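Local coordinates for spherulin 3A (Physarum polycephalum, PDB 1HDF), which serves as a calcium-binding structural protein of the beta/gamma-crystallin family, built as one domain of two Greek key motifs, at residues K4-N9 and E14-K19; D26-T31 and S41-V46. All coordinates share one frame; numbering follows the deposited sequence.

Contact 1: residues K4-N9 and E14-K19; sequences KGVSGN and EVFLYK. With CA (calcium ion), chain C.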
loop_
_atom_site.group_PDB
_atom_site.type_symbol
_atom_site.label_atom_id
_atom_site.label_comp_id
_atom_site.label_asym_id
_atom_site.label_seq_id
_atom_site.Cartn_x
_atom_site.Cartn_y
_atom_site.Cartn_z
ATOM N N LYS A 4 17.758 -7.782 4.956
ATOM C CA LYS A 4 19.201 -7.916 4.883
ATOM C C LYS A 4 19.663 -9.188 4.159
ATOM O O LYS A 4 19.022 -10.235 4.244
ATOM C CB LYS A 4 19.784 -7.873 6.314
ATOM N N GLY A 5 20.772 -9.067 3.432
ATOM C CA GLY A 5 21.364 -10.199 2.730
ATOM C C GLY A 5 20.648 -10.747 1.514
ATOM O O GLY A 5 19.587 -11.347 1.633
ATOM N N VAL A 6 21.242 -10.559 0.340
ATOM C CA VAL A 6 20.648 -11.054 -0.901
ATOM C C VAL A 6 21.596 -11.991 -1.650
ATOM O O VAL A 6 22.788 -12.085 -1.334
ATOM C CB VAL A 6 20.272 -9.889 -1.857
ATOM C CG1 VAL A 6 19.449 -8.850 -1.109
ATOM C CG2 VAL A 6 21.533 -9.254 -2.445
ATOM N N SER A 7 21.057 -12.689 -2.642
ATOM C CA SER A 7 21.850 -13.589 -3.465
ATOM C C SER A 7 21.159 -13.702 -4.821
ATOM O O SER A 7 19.939 -13.550 -4.918
ATOM C CB SER A 7 21.978 -14.965 -2.804
ATOM O OG SER A 7 20.716 -15.595 -2.670
ATOM N N GLY A 8 21.941 -13.945 -5.865
ATOM C CA GLY A 8 21.375 -14.054 -7.198
ATOM C C GLY A 8 20.943 -12.706 -7.753
ATOM O O GLY A 8 21.561 -11.675 -7.483
ATOM N N ASN A 9 19.875 -12.715 -8.537
ATOM C CA ASN A 9 19.360 -11.490 -9.128
ATOM C C ASN A 9 17.928 -11.238 -8.686
ATOM O O ASN A 9 17.169 -12.175 -8.449
ATOM C CB ASN A 9 19.456 -11.554 -10.652
ATOM C CG ASN A 9 20.889 -11.550 -11.133
ATOM O OD1 ASN A 9 21.704 -10.749 -10.673
ATOM N ND2 ASN A 9 21.206 -12.441 -12.065
ATOM N N GLU A 14 11.586 -6.374 -6.917
ATOM C CA GLU A 14 12.693 -6.406 -5.968
ATOM C C GLU A 14 13.878 -5.606 -6.467
ATOM O O GLU A 14 14.157 -5.557 -7.665
ATOM C CB GLU A 14 13.178 -7.828 -5.721
ATOM C CG GLU A 14 12.106 -8.839 -5.427
ATOM C CD GLU A 14 12.699 -10.206 -5.154
ATOM O OE1 GLU A 14 13.592 -10.643 -5.918
ATOM O OE2 GLU A 14 12.273 -10.845 -4.173
ATOM N N VAL A 15 14.575 -4.987 -5.526
ATOM C CA VAL A 15 15.756 -4.210 -5.836
ATOM C C VAL A 15 16.804 -4.595 -4.808
ATOM O O VAL A 15 16.538 -4.576 -3.607
ATOM C CB VAL A 15 15.485 -2.697 -5.739
ATOM C CG1 VAL A 15 16.786 -1.929 -5.976
ATOM C CG2 VAL A 15 14.438 -2.290 -6.766
ATOM N N PHE A 16 17.984 -4.968 -5.286
ATOM C CA PHE A 16 19.069 -5.360 -4.402
ATOM C C PHE A 16 20.033 -4.201 -4.269
ATOM O O PHE A 16 20.536 -3.697 -5.268
ATOM C CB PHE A 16 19.826 -6.571 -4.960
ATOM C CG PHE A 16 19.046 -7.855 -4.939
ATOM C CD1 PHE A 16 17.859 -7.969 -4.208
ATOM C CD2 PHE A 16 19.515 -8.974 -5.635
ATOM C CE1 PHE A 16 17.150 -9.186 -4.173
ATOM C CE2 PHE A 16 18.818 -10.188 -5.609
ATOM C CZ PHE A 16 17.632 -10.296 -4.874
ATOM N N LEU A 17 20.277 -3.783 -3.031
ATOM C CA LEU A 17 21.188 -2.686 -2.739
ATOM C C LEU A 17 22.438 -3.274 -2.083
ATOM O O LEU A 17 22.338 -4.027 -1.120
ATOM C CB LEU A 17 20.513 -1.681 -1.797
ATOM C CG LEU A 17 19.206 -1.055 -2.309
ATOM C CD1 LEU A 17 18.636 -0.094 -1.266
ATOM C CD2 LEU A 17 19.464 -0.327 -3.641
ATOM N N TYR A 18 23.609 -2.937 -2.614
ATOM C CA TYR A 18 24.862 -3.449 -2.074
ATOM C C TYR A 18 25.725 -2.325 -1.524
ATOM O O TYR A 18 25.822 -1.254 -2.124
ATOM C CB TYR A 18 25.637 -4.200 -3.157
ATOM C CG TYR A 18 24.846 -5.287 -3.841
ATOM C CD1 TYR A 18 23.898 -4.978 -4.815
ATOM C CD2 TYR A 18 25.046 -6.629 -3.513
ATOM C CE1 TYR A 18 23.166 -5.983 -5.449
ATOM C CE2 TYR A 18 24.324 -7.636 -4.135
ATOM C CZ TYR A 18 23.383 -7.309 -5.100
ATOM O OH TYR A 18 22.642 -8.308 -5.691
ATOM N N LYS A 19 26.370 -2.580 -0.388
ATOM C CA LYS A 19 27.212 -1.572 0.251
ATOM C C LYS A 19 28.479 -1.233 -0.538
ATOM O O LYS A 19 28.944 -0.092 -0.514
ATOM C CB LYS A 19 27.581 -2.021 1.669
ATOM C CG LYS A 19 28.268 -0.952 2.489
ATOM C CD LYS A 19 28.414 -1.381 3.938
ATOM C CE LYS A 19 29.061 -0.288 4.771
ATOM N NZ LYS A 19 29.148 -0.686 6.210
HETATM CA CA CA C . 29.351 2.141 -0.151
HETATM O O HOH W 1 23.577 -10.579 -5.439
HETATM O O HOH W 2 29.952 2.373 2.252
HETATM O O HOH W 3 31.910 2.549 -0.617
#
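Val6 sits squarely on one face of the Phe16 ring: its CB stands 3.7 Å from the ring centroid and only 4° off the normal, a CH-pi contact. Val6 CG1 lies over the same face, 3.6 Å from Phe16 CD1. Val6 CG2 touches both rings, with Tyr18 CE2 at 3.6 Å and Phe16 CG at 3.8 Å, and so wedges between the two aromatic residues. Phe16 turns its CG anti to its own carbonyl carbon (chi1 -69°), which brings the ring under the arm, where Asn9 C comes to 3.4 Å from Phe16 CE2. With a serine in place of Phe16, Val6 would probably lose the surface it rests on and the Ser7-Asn9 backbone its apolar support. Away from this tight patch the contact turns polar and loose. No direct hydrogen bond crosses it; water 1, in the plane of the Tyr18 ring, is hydrogen-bonded to Tyr18 OH at 2.5 Å and donates to Gly8 O, and Asn9 directs its amide oxygen to Lys51 instead. The N-terminal arm thus lies across strand 15-18, which is flanked in its sheet by strands 27-30 and 49-52, with Lys29 also packing on Val6 and Phe16.

Contact 2: residues D26-T31 and S41-V46; sequences DSWKVT and SGLNDV. With CA (calcium ion), chain D; CA (calcium ion), chain C.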
loop_
_atom_site.group_PDB
_atom_site.type_symbol
_atom_site.label_atom_id
_atom_site.label_comp_id
_atom_site.label_asym_id
_atom_site.label_seq_id
_atom_site.Cartn_x
_atom_site.Cartn_y
_atom_site.Cartn_z
ATOM N N ASP A 26 27.715 -5.872 2.456
ATOM C CA ASP A 26 26.368 -6.015 2.992
ATOM C C ASP A 26 25.357 -5.688 1.908
ATOM O O ASP A 26 25.577 -4.794 1.088
ATOM C CB ASP A 26 26.184 -5.104 4.206
ATOM C CG ASP A 26 27.079 -5.510 5.372
ATOM O OD1 ASP A 26 27.239 -6.733 5.597
ATOM O OD2 ASP A 26 27.620 -4.617 6.065
ATOM N N SER A 27 24.253 -6.427 1.897
ATOM C CA SER A 27 23.230 -6.232 0.887
ATOM C C SER A 27 21.833 -6.157 1.487
ATOM O O SER A 27 21.619 -6.516 2.648
ATOM C CB SER A 27 23.297 -7.366 -0.135
ATOM O OG SER A 27 23.044 -8.618 0.485
ATOM N N TRP A 28 20.885 -5.687 0.679
ATOM C CA TRP A 28 19.499 -5.538 1.105
ATOM C C TRP A 28 18.526 -5.724 -0.067
ATOM O O TRP A 28 18.762 -5.247 -1.184
ATOM C CB TRP A 28 19.281 -4.140 1.700
ATOM C CG TRP A 28 20.006 -3.864 2.996
ATOM C CD1 TRP A 28 19.553 -4.121 4.259
ATOM C CD2 TRP A 28 21.295 -3.255 3.153
ATOM N NE1 TRP A 28 20.475 -3.707 5.191
ATOM C CE2 TRP A 28 21.555 -3.173 4.538
ATOM C CE3 TRP A 28 22.255 -2.772 2.257
ATOM C CZ2 TRP A 28 22.734 -2.625 5.049
ATOM C CZ3 TRP A 28 23.431 -2.226 2.766
ATOM C CH2 TRP A 28 23.656 -2.159 4.153
ATOM N N LYS A 29 17.443 -6.447 0.189
ATOM C CA LYS A 29 16.417 -6.643 -0.815
ATOM C C LYS A 29 15.306 -5.686 -0.415
ATOM O O LYS A 29 14.847 -5.694 0.729
ATOM C CB LYS A 29 15.888 -8.080 -0.810
ATOM C CG LYS A 29 14.625 -8.241 -1.653
ATOM C CD LYS A 29 14.450 -9.652 -2.194
ATOM C CE LYS A 29 14.151 -10.656 -1.091
ATOM N NZ LYS A 29 13.999 -12.037 -1.650
ATOM N N VAL A 30 14.888 -4.851 -1.354
ATOM C CA VAL A 30 13.834 -3.889 -1.091
ATOM C C VAL A 30 12.673 -4.047 -2.059
ATOM O O VAL A 30 12.867 -4.353 -3.230
ATOM C CB VAL A 30 14.353 -2.448 -1.234
ATOM C CG1 VAL A 30 13.211 -1.465 -1.021
ATOM C CG2 VAL A 30 15.474 -2.193 -0.244
ATOM N N THR A 31 11.465 -3.846 -1.555
ATOM C CA THR A 31 10.259 -3.899 -2.372
ATOM C C THR A 31 9.448 -2.708 -1.872
ATOM O O THR A 31 9.716 -2.186 -0.790
ATOM C CB THR A 31 9.439 -5.178 -2.141
ATOM O OG1 THR A 31 8.917 -5.159 -0.812
ATOM C CG2 THR A 31 10.301 -6.423 -2.334
ATOM N N SER A 41 19.057 0.224 10.007
ATOM C CA SER A 41 20.401 0.425 10.542
ATOM C C SER A 41 21.517 0.210 9.521
ATOM O O SER A 41 21.612 -0.852 8.893
ATOM C CB SER A 41 20.630 -0.495 11.747
ATOM O OG SER A 41 21.826 -0.145 12.435
ATOM N N GLY A 42 22.356 1.229 9.366
ATOM C CA GLY A 42 23.477 1.159 8.444
ATOM C C GLY A 42 23.175 1.198 6.953
ATOM O O GLY A 42 24.071 0.964 6.145
ATOM N N LEU A 43 21.936 1.504 6.575
ATOM C CA LEU A 43 21.553 1.542 5.165
ATOM C C LEU A 43 21.821 2.898 4.533
ATOM O O LEU A 43 22.291 2.988 3.397
ATOM C CB LEU A 43 20.064 1.225 5.013
ATOM C CG LEU A 43 19.544 0.586 3.720
ATOM C CD1 LEU A 43 18.052 0.887 3.589
ATOM C CD2 LEU A 43 20.284 1.112 2.516
ATOM N N ASN A 44 21.515 3.955 5.272
ATOM C CA ASN A 44 21.691 5.310 4.768
ATOM C C ASN A 44 23.105 5.650 4.331
ATOM O O ASN A 44 24.077 5.335 5.014
ATOM C CB ASN A 44 21.262 6.336 5.815
ATOM C CG ASN A 44 21.067 7.718 5.216
ATOM O OD1 ASN A 44 21.373 8.735 5.841
ATOM N ND2 ASN A 44 20.542 7.759 3.995
ATOM N N ASP A 45 23.195 6.312 3.184
ATOM C CA ASP A 45 24.455 6.761 2.617
ATOM C C ASP A 45 25.593 5.755 2.470
ATOM O O ASP A 45 26.754 6.142 2.577
ATOM C CB ASP A 45 24.963 7.973 3.408
ATOM C CG ASP A 45 24.050 9.182 3.272
ATOM O OD1 ASP A 45 23.228 9.200 2.331
ATOM O OD2 ASP A 45 24.163 10.121 4.090
ATOM N N VAL A 46 25.288 4.481 2.219
ATOM C CA VAL A 46 26.360 3.493 2.039
ATOM C C VAL A 46 26.259 2.676 0.753
ATOM O O VAL A 46 27.194 1.967 0.397
ATOM C CB VAL A 46 26.443 2.486 3.220
ATOM C CG1 VAL A 46 26.532 3.248 4.551
ATOM C CG2 VAL A 46 25.258 1.530 3.187
HETATM CA CA CA D . 21.885 11.189 1.614
HETATM CA CA CA C . 29.351 2.141 -0.151
HETATM O O HOH W 4 21.016 -3.457 7.925
HETATM O O HOH W 5 22.036 11.938 4.136
HETATM O O HOH W 2 29.952 2.373 2.252
HETATM O O HOH W 3 31.910 2.549 -0.617
HETATM O O HOH W 6 20.944 13.585 2.541
HETATM O O HOH W 7 24.012 12.826 0.892
#
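Leu43 rests over one face of the Trp28 indole, its CG 4.3 Å from Trp28 CD2, and Gly42 and Val46 come up to the same side chain. The indole can be followed outward from CB. A chi1 of -67° sets CG beside the backbone N, and with chi2 at -88° the ring plane stands nearly upright on the CA-CB-CG plane. CD2, at the fusion of the two rings, meets Leu43. Trp28 NE1 gives its N-H to water 4 at 2.8 Å, which lies in the ring plane and donates to Ser41 O, tying the indole to the loop. Trp28 CZ2 comes to 4.0 Å from Gly42 O. At the far end Trp28 CH2 lies 3.7 Å from Gly42 O and 4.1 Å from Val46 CG2, the valine crossing the tryptophan at about a right angle. The loop also serves two calcium ions: Val46 O binds one at 2.2 Å, with Lys19 O, Ser48 OG and Asp89 OD1, while Asp45 OD1 binds the other, with Lys62 O, Ala90 O and Ser92 OG. Asn44, Asp45 and Ser48 fit the N/D-N/D-X-X-S/T-S calcium motif of beta/gamma-crystallins, and Asp89, Ala90 and Ser92 come from the second Greek key. The loop joins strand 33-34 to strand 49-52, and Trp28 reaches it from strand 27-30, which lies between strands 2-4 and 15-18.

Overall arrangement
From the N terminus, the chain leaves strand 2-4, and contact 1 closes the short connection back onto strand 15-18. Contact 2 opens only afterwards, closing the longer path from strand 27-30 through strand 33-34 of the other sheet to the calcium-binding loop. The two are therefore in series, neither nested nor crossed, yet their centres are about 9 Å apart and they touch. Strands 15-18 and 27-30 are neighbours in one sheet, and Val6 N lies 2.7 Å from Ser27 OG, a probable hydrogen bond. The calcium ion shared by both contacts, at the corner at Lys19, also takes Asp89, so it ties the first Greek key to the second.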